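Local coordinates for ADP-ribosyltransferase (Staphylococcus aureus, PDB 1OJQ), which transfers the ADP-ribose group of NAD+ to a protein substrate, probably a Rho-type GTPase as in other C3 exoenzymes, at residues A[28-33]-A[67-71]; A[47-52]-A[133-137]; A[92-98]-A[121-126]. All coordinates share one frame; numbering follows the deposited sequence.

From the N terminus, helix 27-38, the second helix, supplies the first half of contact 1. The end of helix 41-49 then opens contact 2 before helix 59-73 comes back to close contact 1, so the two cross along the chain. They also meet in space, where Tyr136 of contact 2 hydrogen-bonds Asp69 of helix 59-73. Contact 3 opens in loop 92-98 and closes on helix 116-126, all within the long excursion that contact 2 ends at 133-137. Contact 1 binds helix to helix, contact 2 fastens the helical part to the turn between the two sheets, and contact 3, on the far side from contact 1, seats a loop on a helix.

Contact 1: residues A[28-33]-A[67-71]; sequences KDKMAI and QLDST
Thr71 is wedged between Asp29 and Ile33, and one torsion serves both sides of the wedge. With chi1 at -62°, its CG2 stands anti to the backbone N and runs into Ile33, while OG1 sits beside that N and faces Asp29. The methyl side is tight: Thr71 CG2 lies 3.5 Å from Ile33 CD1, closer than ordinary van der Waals contact, and 3.6 Å from Ile33 CG1. Ile33 also lies close to the NAD-binding Thr37. One turn back on helix 59-73, Leu68 extends the apolar patch, its CD1 resting 4.2 Å from Ala32 CB. The small Ala32 side chain points toward the partner helix and lets Gln67 CG settle 3.5 Å from Ala32 CB. The axes of these two helical segments approach to 9.3 Å and run at 113° to each other.

Toward the start of helix 27-38 the packing gives way to polar groups and solvent. The Thr71 hydroxyl donates to Asp29, with Thr71 OG1 and Asp29 OD1 only 2.6 Å apart; it reaches OD1 on the anti side, somewhat out of the carboxylate plane. A water, 2.8 Å from Asp29 OD1, gives the same oxygen a second hydrogen and joins it to the hydroxyl of Ser70. Exposed Lys28, bent at chi2, crosses the Gln67 side chain at a slant on the solvent side of the contact.

The other carboxylate oxygen, OD2, is taken by a salt bridge from Lys74 and by the backbone N of Ser26. Asp29 is therefore a buried acid with donors at both oxygens, a setting that probably favours its ionised form and ties the beginning of one helix to the C-terminal end of the other.

Contact 2: residues A[47-52]-A[133-137]; sequences LRSANG and ENGYS
Arg48 reaches out extended and grips Glu133 side-on, each of two nitrogens taking its own carboxylate oxygen. Arg48 NE donates to Glu133 OE2 at 3.0 Å with an N-H...O angle of 154°, using that oxygen's syn lone pair, and Arg48 NH2 donates to Glu133 OE1, also at 3.0 Å but straighter. The two planes are turned 44° apart, so the salt bridge is twisted: OE1 stays close to the guanidinium plane, yet NH2 stands well out of the carboxylate plane. Glu133 bends at chi2 (59°) to curl its acid back, and OE2 accepts a second bond from Gly135 N, 2.7 Å away, on its anti lone pair. The turn's own backbone thus helps hold the acid for Arg48. Both charged residues are seen to bind NAD+ in this protein.

Asn134 points at the helix end, where Asn51 and Gly52 leave it through a Schellman motif. A water links its ND2 to Arg48 O, while its OD1 is held by Arg132. On the apolar side, Leu47 CD1 meets the Tyr136 ring obliquely, 3.7 Å from Tyr136 CE2.

Tyr136 also packs on Val65, Leu68 and Ile72 of helix 59-73, and Leu47 shares Val65. The end of helix 41-49 and helix 59-73 both pack against the turn leading from strand 130-133 of the five-stranded sheet into strand 137-140 of the smaller one.

Contact 3: residues A[92-98]-A[121-126]; sequences LSSITGF and KLNNLM
Phe98 takes Leu122 CD2 over the middle of one ring face, a CH-pi contact with the methyl 3.7 Å from the ring centroid and 13° off its normal. Phe98 CG lies anti to the backbone N (chi1 -160°), which carries the ring over to Leu122, while Leu125 CD1 comes at the ring's edge.

Purely apolar contacts flank it. Leu92 crosses Leu122 at about a right angle, CD1 to CD1 at 3.7 Å, and Ile95 CD1 meets Met126 CE at 3.8 Å. Leu125 CD1 presses against the backbone, 3.4 Å from Gly97 C; here the chain makes a type II turn from Ile95 to Phe98, with Gly97 at the positive-phi position.

Polar links run through water. One water donates to both Thr96 O and Leu125 O, and another joins Gly97 O to Lys121 NZ, whose stronger partner is the salt-bridged Asp102.

Leu103 and Leu106 of helix 100-106 also pack on Phe98, and Leu122 and Met126 continue onto Val194 of strand 187-196. With Tyr131 of strand 130-133 touching Ile95 and Met126, the loop and helix 116-126 are packed together beside the edge of the five-stranded sheet.

Contact 1: residues A[28-33]-A[67-71]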
loop_
_atom_site.group_PDB
_atom_site.type_symbol
_atom_site.label_atom_id
_atom_site.label_comp_id
_atom_site.label_asym_id
_atom_site.label_seq_id
_atom_site.Cartn_x
_atom_site.Cartn_y
_atom_site.Cartn_z
ATOM N N LYS A 28 16.878 5.303 -16.034
ATOM C CA LYS A 28 17.092 4.365 -14.929
ATOM C C LYS A 28 15.912 4.310 -13.966
ATOM O O LYS A 28 15.588 3.229 -13.466
ATOM C CB LYS A 28 18.357 4.791 -14.164
ATOM C CG LYS A 28 19.524 3.831 -14.375
ATOM C CD LYS A 28 19.573 2.848 -13.202
ATOM C CE LYS A 28 20.487 1.681 -13.535
ATOM N NZ LYS A 28 20.095 0.449 -12.809
ATOM N N ASP A 29 15.305 5.468 -13.719
ATOM C CA ASP A 29 14.101 5.561 -12.902
ATOM C C ASP A 29 13.032 4.641 -13.479
ATOM O O ASP A 29 12.371 3.847 -12.814
ATOM C CB ASP A 29 13.570 6.987 -12.851
ATOM C CG ASP A 29 14.383 7.941 -12.006
ATOM O OD1 ASP A 29 14.891 7.515 -10.955
ATOM O OD2 ASP A 29 14.505 9.126 -12.395
ATOM N N LYS A 30 12.854 4.761 -14.795
ATOM C CA LYS A 30 11.799 3.953 -15.427
ATOM C C LYS A 30 12.037 2.463 -15.271
ATOM O O LYS A 30 11.125 1.697 -14.963
ATOM C CB LYS A 30 11.748 4.327 -16.912
ATOM C CG LYS A 30 11.259 5.759 -17.117
ATOM C CD LYS A 30 10.790 5.880 -18.560
ATOM C CE LYS A 30 11.686 6.828 -19.337
ATOM N NZ LYS A 30 11.286 6.826 -20.782
ATOM N N MET A 31 13.294 2.066 -15.475
ATOM C CA MET A 31 13.695 0.673 -15.387
ATOM C C MET A 31 13.503 0.116 -13.984
ATOM O O MET A 31 13.058 -1.021 -13.797
ATOM C CB MET A 31 15.164 0.529 -15.781
ATOM C CG MET A 31 15.809 -0.827 -15.611
ATOM S SD MET A 31 17.618 -0.670 -15.783
ATOM C CE MET A 31 18.166 -1.358 -14.225
ATOM N N ALA A 32 13.880 0.919 -12.992
ATOM C CA ALA A 32 13.743 0.485 -11.611
ATOM C C ALA A 32 12.286 0.253 -11.254
ATOM O O ALA A 32 11.977 -0.764 -10.641
ATOM C CB ALA A 32 14.274 1.545 -10.648
ATOM N N ILE A 33 11.434 1.227 -11.596
ATOM C CA ILE A 33 10.027 1.035 -11.223
ATOM C C ILE A 33 9.468 -0.167 -11.971
ATOM O O ILE A 33 8.788 -1.017 -11.384
ATOM C CB ILE A 33 9.186 2.282 -11.532
ATOM C CG1 ILE A 33 9.624 3.504 -10.711
ATOM C CG2 ILE A 33 7.693 2.022 -11.379
ATOM C CD1 ILE A 33 9.114 4.806 -11.324
ATOM N N GLN A 67 18.560 2.852 -5.774
ATOM C CA GLN A 67 17.896 3.374 -6.961
ATOM C C GLN A 67 16.419 3.623 -6.692
ATOM O O GLN A 67 15.967 4.738 -6.973
ATOM C CB GLN A 67 18.091 2.411 -8.146
ATOM C CG GLN A 67 17.324 2.799 -9.396
ATOM C CD GLN A 67 17.627 4.150 -9.973
ATOM O OE1 GLN A 67 16.762 5.042 -10.041
ATOM N NE2 GLN A 67 18.844 4.374 -10.424
ATOM N N LEU A 68 15.679 2.620 -6.198
ATOM C CA LEU A 68 14.214 2.818 -6.057
ATOM C C LEU A 68 13.921 3.882 -5.009
ATOM O O LEU A 68 12.970 4.647 -5.149
ATOM C CB LEU A 68 13.517 1.499 -5.736
ATOM C CG LEU A 68 12.003 1.425 -5.967
ATOM C CD1 LEU A 68 11.600 1.830 -7.382
ATOM C CD2 LEU A 68 11.453 0.033 -5.678
ATOM N N ASP A 69 14.740 3.943 -3.953
ATOM C CA ASP A 69 14.582 4.983 -2.954
ATOM C C ASP A 69 14.704 6.353 -3.614
ATOM O O ASP A 69 13.914 7.244 -3.325
ATOM C CB ASP A 69 15.637 4.887 -1.863
ATOM C CG ASP A 69 15.477 3.744 -0.881
ATOM O OD1 ASP A 69 14.484 2.973 -0.915
ATOM O OD2 ASP A 69 16.402 3.636 -0.047
ATOM N N SER A 70 15.721 6.480 -4.470
ATOM C CA SER A 70 15.926 7.761 -5.147
ATOM C C SER A 70 14.769 8.087 -6.080
ATOM O O SER A 70 14.242 9.211 -6.069
ATOM C CB SER A 70 17.264 7.714 -5.896
ATOM O OG SER A 70 17.313 8.783 -6.818
ATOM N N THR A 71 14.350 7.080 -6.861
ATOM C CA THR A 71 13.226 7.314 -7.766
ATOM C C THR A 71 11.972 7.813 -7.051
ATOM O O THR A 71 11.302 8.779 -7.447
ATOM C CB THR A 71 12.926 6.006 -8.525
ATOM O OG1 THR A 71 14.098 5.695 -9.295
ATOM C CG2 THR A 71 11.737 6.161 -9.459
HETATM O O HOH W 1 17.371 8.315 -9.835
#

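Contact 2: residues A[47-52]-A[133-137]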
loop_
_atom_site.group_PDB
_atom_site.type_symbol
_atom_site.label_atom_id
_atom_site.label_comp_id
_atom_site.label_asym_id
_atom_site.label_seq_id
_atom_site.Cartn_x
_atom_site.Cartn_y
_atom_site.Cartn_z
ATOM N N LEU A 47 14.717 -7.231 2.270
ATOM C CA LEU A 47 14.575 -5.995 3.051
ATOM C C LEU A 47 13.857 -6.329 4.352
ATOM O O LEU A 47 14.214 -5.812 5.408
ATOM C CB LEU A 47 13.801 -4.950 2.257
ATOM C CG LEU A 47 14.561 -3.966 1.377
ATOM C CD1 LEU A 47 13.594 -3.130 0.546
ATOM C CD2 LEU A 47 15.460 -3.050 2.197
ATOM N N ARG A 48 12.860 -7.212 4.253
ATOM C CA ARG A 48 12.170 -7.608 5.478
ATOM C C ARG A 48 13.099 -8.366 6.415
ATOM O O ARG A 48 13.194 -8.087 7.617
ATOM C CB ARG A 48 10.936 -8.455 5.145
ATOM C CG ARG A 48 9.809 -7.595 4.540
ATOM C CD ARG A 48 8.659 -8.511 4.130
ATOM N NE ARG A 48 7.445 -7.764 3.812
ATOM C CZ ARG A 48 6.385 -8.284 3.197
ATOM N NH1 ARG A 48 6.373 -9.557 2.815
ATOM N NH2 ARG A 48 5.317 -7.534 2.949
ATOM N N SER A 49 13.811 -9.352 5.869
ATOM C CA SER A 49 14.749 -10.110 6.680
ATOM C C SER A 49 15.771 -9.220 7.373
ATOM O O SER A 49 16.181 -9.505 8.499
ATOM C CB SER A 49 15.532 -11.107 5.816
ATOM O OG SER A 49 14.701 -12.134 5.338
ATOM N N ALA A 50 16.197 -8.165 6.692
ATOM C CA ALA A 50 17.260 -7.279 7.179
ATOM C C ALA A 50 16.715 -6.194 8.091
ATOM O O ALA A 50 17.450 -5.322 8.563
ATOM C CB ALA A 50 17.977 -6.640 5.993
ATOM N N ASN A 51 15.398 -6.263 8.282
ATOM C CA ASN A 51 14.697 -5.227 9.032
ATOM C C ASN A 51 15.076 -3.850 8.506
ATOM O O ASN A 51 15.259 -2.918 9.279
ATOM C CB ASN A 51 14.994 -5.345 10.529
ATOM C CG ASN A 51 14.062 -4.516 11.392
ATOM O OD1 ASN A 51 12.928 -4.204 11.021
ATOM N ND2 ASN A 51 14.532 -4.143 12.577
ATOM N N GLY A 52 15.219 -3.716 7.196
ATOM C CA GLY A 52 15.454 -2.410 6.590
ATOM C C GLY A 52 16.905 -1.981 6.542
ATOM O O GLY A 52 17.214 -0.890 6.052
ATOM N N GLU A 133 6.102 -1.327 7.262
ATOM C CA GLU A 133 6.484 -2.276 6.218
ATOM C C GLU A 133 7.953 -2.035 5.903
ATOM O O GLU A 133 8.273 -0.900 5.533
ATOM C CB GLU A 133 5.610 -2.082 4.985
ATOM C CG GLU A 133 6.083 -2.736 3.702
ATOM C CD GLU A 133 6.211 -4.235 3.891
ATOM O OE1 GLU A 133 5.179 -4.863 4.249
ATOM O OE2 GLU A 133 7.312 -4.787 3.711
ATOM N N ASN A 134 8.836 -3.019 6.054
ATOM C CA ASN A 134 10.231 -2.724 5.758
ATOM C C ASN A 134 10.549 -2.786 4.275
ATOM O O ASN A 134 11.567 -2.219 3.842
ATOM C CB ASN A 134 11.133 -3.686 6.544
ATOM C CG ASN A 134 11.167 -3.180 7.986
ATOM O OD1 ASN A 134 11.311 -1.977 8.186
ATOM N ND2 ASN A 134 11.002 -4.090 8.928
ATOM N N GLY A 135 9.699 -3.481 3.520
ATOM C CA GLY A 135 9.839 -3.407 2.070
ATOM C C GLY A 135 9.167 -2.122 1.585
ATOM O O GLY A 135 8.849 -1.269 2.408
ATOM N N TYR A 136 8.990 -2.025 0.278
ATOM C CA TYR A 136 8.219 -0.931 -0.319
ATOM C C TYR A 136 6.731 -1.213 -0.159
ATOM O O TYR A 136 6.351 -2.354 0.103
ATOM C CB TYR A 136 8.583 -0.748 -1.806
ATOM C CG TYR A 136 10.040 -0.310 -1.918
ATOM C CD1 TYR A 136 10.425 1.020 -1.906
ATOM C CD2 TYR A 136 11.026 -1.288 -2.046
ATOM C CE1 TYR A 136 11.771 1.392 -2.014
ATOM C CE2 TYR A 136 12.357 -0.934 -2.140
ATOM C CZ TYR A 136 12.724 0.395 -2.123
ATOM O OH TYR A 136 14.062 0.700 -2.227
ATOM N N SER A 137 5.865 -0.204 -0.307
ATOM C CA SER A 137 4.430 -0.470 -0.181
ATOM C C SER A 137 3.720 -0.114 -1.484
ATOM O O SER A 137 3.798 1.036 -1.955
ATOM C CB SER A 137 3.829 0.364 0.942
ATOM O OG SER A 137 4.331 -0.018 2.216
HETATM O O HOH W 2 10.851 -7.014 8.649
#

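Contact 3: residues A[92-98]-A[121-126]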
loop_
_atom_site.group_PDB
_atom_site.type_symbol
_atom_site.label_atom_id
_atom_site.label_comp_id
_atom_site.label_asym_id
_atom_site.label_seq_id
_atom_site.Cartn_x
_atom_site.Cartn_y
_atom_site.Cartn_z
ATOM N N LEU A 92 -3.733 -10.699 8.375
ATOM C CA LEU A 92 -4.051 -10.616 9.809
ATOM C C LEU A 92 -3.328 -11.652 10.641
ATOM O O LEU A 92 -3.522 -11.771 11.856
ATOM C CB LEU A 92 -5.558 -10.786 10.013
ATOM C CG LEU A 92 -6.435 -9.779 9.259
ATOM C CD1 LEU A 92 -7.898 -10.162 9.411
ATOM C CD2 LEU A 92 -6.168 -8.349 9.718
ATOM N N SER A 93 -2.463 -12.446 10.017
ATOM C CA SER A 93 -1.927 -13.597 10.748
ATOM C C SER A 93 -0.859 -13.154 11.732
ATOM O O SER A 93 -0.401 -13.905 12.589
ATOM C CB SER A 93 -1.395 -14.647 9.761
ATOM O OG SER A 93 -0.074 -14.299 9.365
ATOM N N SER A 94 -0.447 -11.885 11.647
ATOM C CA SER A 94 0.516 -11.466 12.674
ATOM C C SER A 94 -0.035 -10.386 13.589
ATOM O O SER A 94 0.714 -9.669 14.255
ATOM C CB SER A 94 1.807 -10.979 12.003
ATOM N N ILE A 95 -1.351 -10.225 13.657
ATOM C CA ILE A 95 -1.930 -9.251 14.572
ATOM C C ILE A 95 -2.001 -9.793 15.987
ATOM O O ILE A 95 -2.730 -10.761 16.240
ATOM C CB ILE A 95 -3.362 -8.872 14.149
ATOM C CG1 ILE A 95 -3.491 -8.314 12.736
ATOM C CG2 ILE A 95 -3.937 -7.925 15.193
ATOM C CD1 ILE A 95 -2.611 -7.115 12.454
ATOM N N THR A 96 -1.285 -9.219 16.944
ATOM C CA THR A 96 -1.315 -9.806 18.281
ATOM C C THR A 96 -2.708 -9.867 18.894
ATOM O O THR A 96 -3.417 -8.864 18.806
ATOM C CB THR A 96 -0.425 -8.978 19.243
ATOM O OG1 THR A 96 0.919 -9.039 18.777
ATOM C CG2 THR A 96 -0.510 -9.569 20.634
ATOM N N GLY A 97 -3.092 -10.961 19.534
ATOM C CA GLY A 97 -4.354 -11.225 20.158
ATOM C C GLY A 97 -5.433 -11.726 19.203
ATOM O O GLY A 97 -6.489 -12.131 19.700
ATOM N N PHE A 98 -5.188 -11.693 17.892
ATOM C CA PHE A 98 -6.131 -12.210 16.894
ATOM C C PHE A 98 -5.674 -13.616 16.525
ATOM O O PHE A 98 -4.709 -13.782 15.776
ATOM C CB PHE A 98 -6.239 -11.326 15.652
ATOM C CG PHE A 98 -7.533 -11.601 14.890
ATOM C CD1 PHE A 98 -8.738 -11.149 15.391
ATOM C CD2 PHE A 98 -7.517 -12.318 13.705
ATOM C CE1 PHE A 98 -9.926 -11.383 14.704
ATOM C CE2 PHE A 98 -8.698 -12.536 13.005
ATOM C CZ PHE A 98 -9.902 -12.075 13.501
ATOM N N LYS A 121 -13.457 -7.171 17.330
ATOM C CA LYS A 121 -12.215 -7.577 17.995
ATOM C C LYS A 121 -11.000 -7.001 17.284
ATOM O O LYS A 121 -10.033 -6.498 17.877
ATOM C CB LYS A 121 -12.132 -9.117 18.034
ATOM C CG LYS A 121 -10.928 -9.638 18.796
ATOM C CD LYS A 121 -11.005 -11.130 19.094
ATOM C CE LYS A 121 -9.902 -11.531 20.063
ATOM N NZ LYS A 121 -9.880 -12.994 20.319
ATOM N N LEU A 122 -11.020 -7.077 15.949
ATOM C CA LEU A 122 -9.908 -6.564 15.147
ATOM C C LEU A 122 -9.691 -5.077 15.436
ATOM O O LEU A 122 -8.568 -4.614 15.629
ATOM C CB LEU A 122 -10.162 -6.772 13.657
ATOM C CG LEU A 122 -9.727 -8.087 13.009
ATOM C CD1 LEU A 122 -10.174 -8.094 11.549
ATOM C CD2 LEU A 122 -8.220 -8.315 13.095
ATOM N N ASN A 123 -10.776 -4.315 15.461
ATOM C CA ASN A 123 -10.679 -2.891 15.758
ATOM C C ASN A 123 -10.044 -2.672 17.119
ATOM O O ASN A 123 -9.194 -1.842 17.403
ATOM C CB ASN A 123 -12.076 -2.260 15.731
ATOM C CG ASN A 123 -11.980 -0.785 16.095
ATOM O OD1 ASN A 123 -11.631 0.005 15.208
ATOM N ND2 ASN A 123 -12.248 -0.413 17.334
ATOM N N ASN A 124 -10.504 -3.501 18.068
ATOM C CA ASN A 124 -9.974 -3.370 19.423
ATOM C C ASN A 124 -8.488 -3.703 19.454
ATOM O O ASN A 124 -7.739 -3.071 20.208
ATOM C CB ASN A 124 -10.749 -4.259 20.405
ATOM C CG ASN A 124 -10.011 -4.319 21.736
ATOM O OD1 ASN A 124 -9.181 -5.200 21.955
ATOM N ND2 ASN A 124 -10.327 -3.351 22.586
ATOM N N LEU A 125 -8.018 -4.641 18.648
ATOM C CA LEU A 125 -6.623 -5.059 18.590
ATOM C C LEU A 125 -5.751 -4.237 17.637
ATOM O O LEU A 125 -4.515 -4.273 17.765
ATOM C CB LEU A 125 -6.534 -6.535 18.161
ATOM C CG LEU A 125 -7.210 -7.505 19.140
ATOM C CD1 LEU A 125 -7.149 -8.918 18.575
ATOM C CD2 LEU A 125 -6.570 -7.390 20.519
ATOM N N MET A 126 -6.349 -3.503 16.687
ATOM C CA MET A 126 -5.460 -2.749 15.795
ATOM C C MET A 126 -5.549 -1.236 15.984
ATOM O O MET A 126 -4.608 -0.526 15.584
ATOM C CB MET A 126 -5.763 -3.124 14.339
ATOM C CG MET A 126 -5.675 -4.619 14.069
ATOM S SD MET A 126 -5.982 -4.918 12.298
ATOM C CE MET A 126 -4.583 -4.010 11.610
HETATM O O HOH W 3 -2.747 -6.314 18.550
HETATM O O HOH W 4 -7.344 -12.268 22.034
#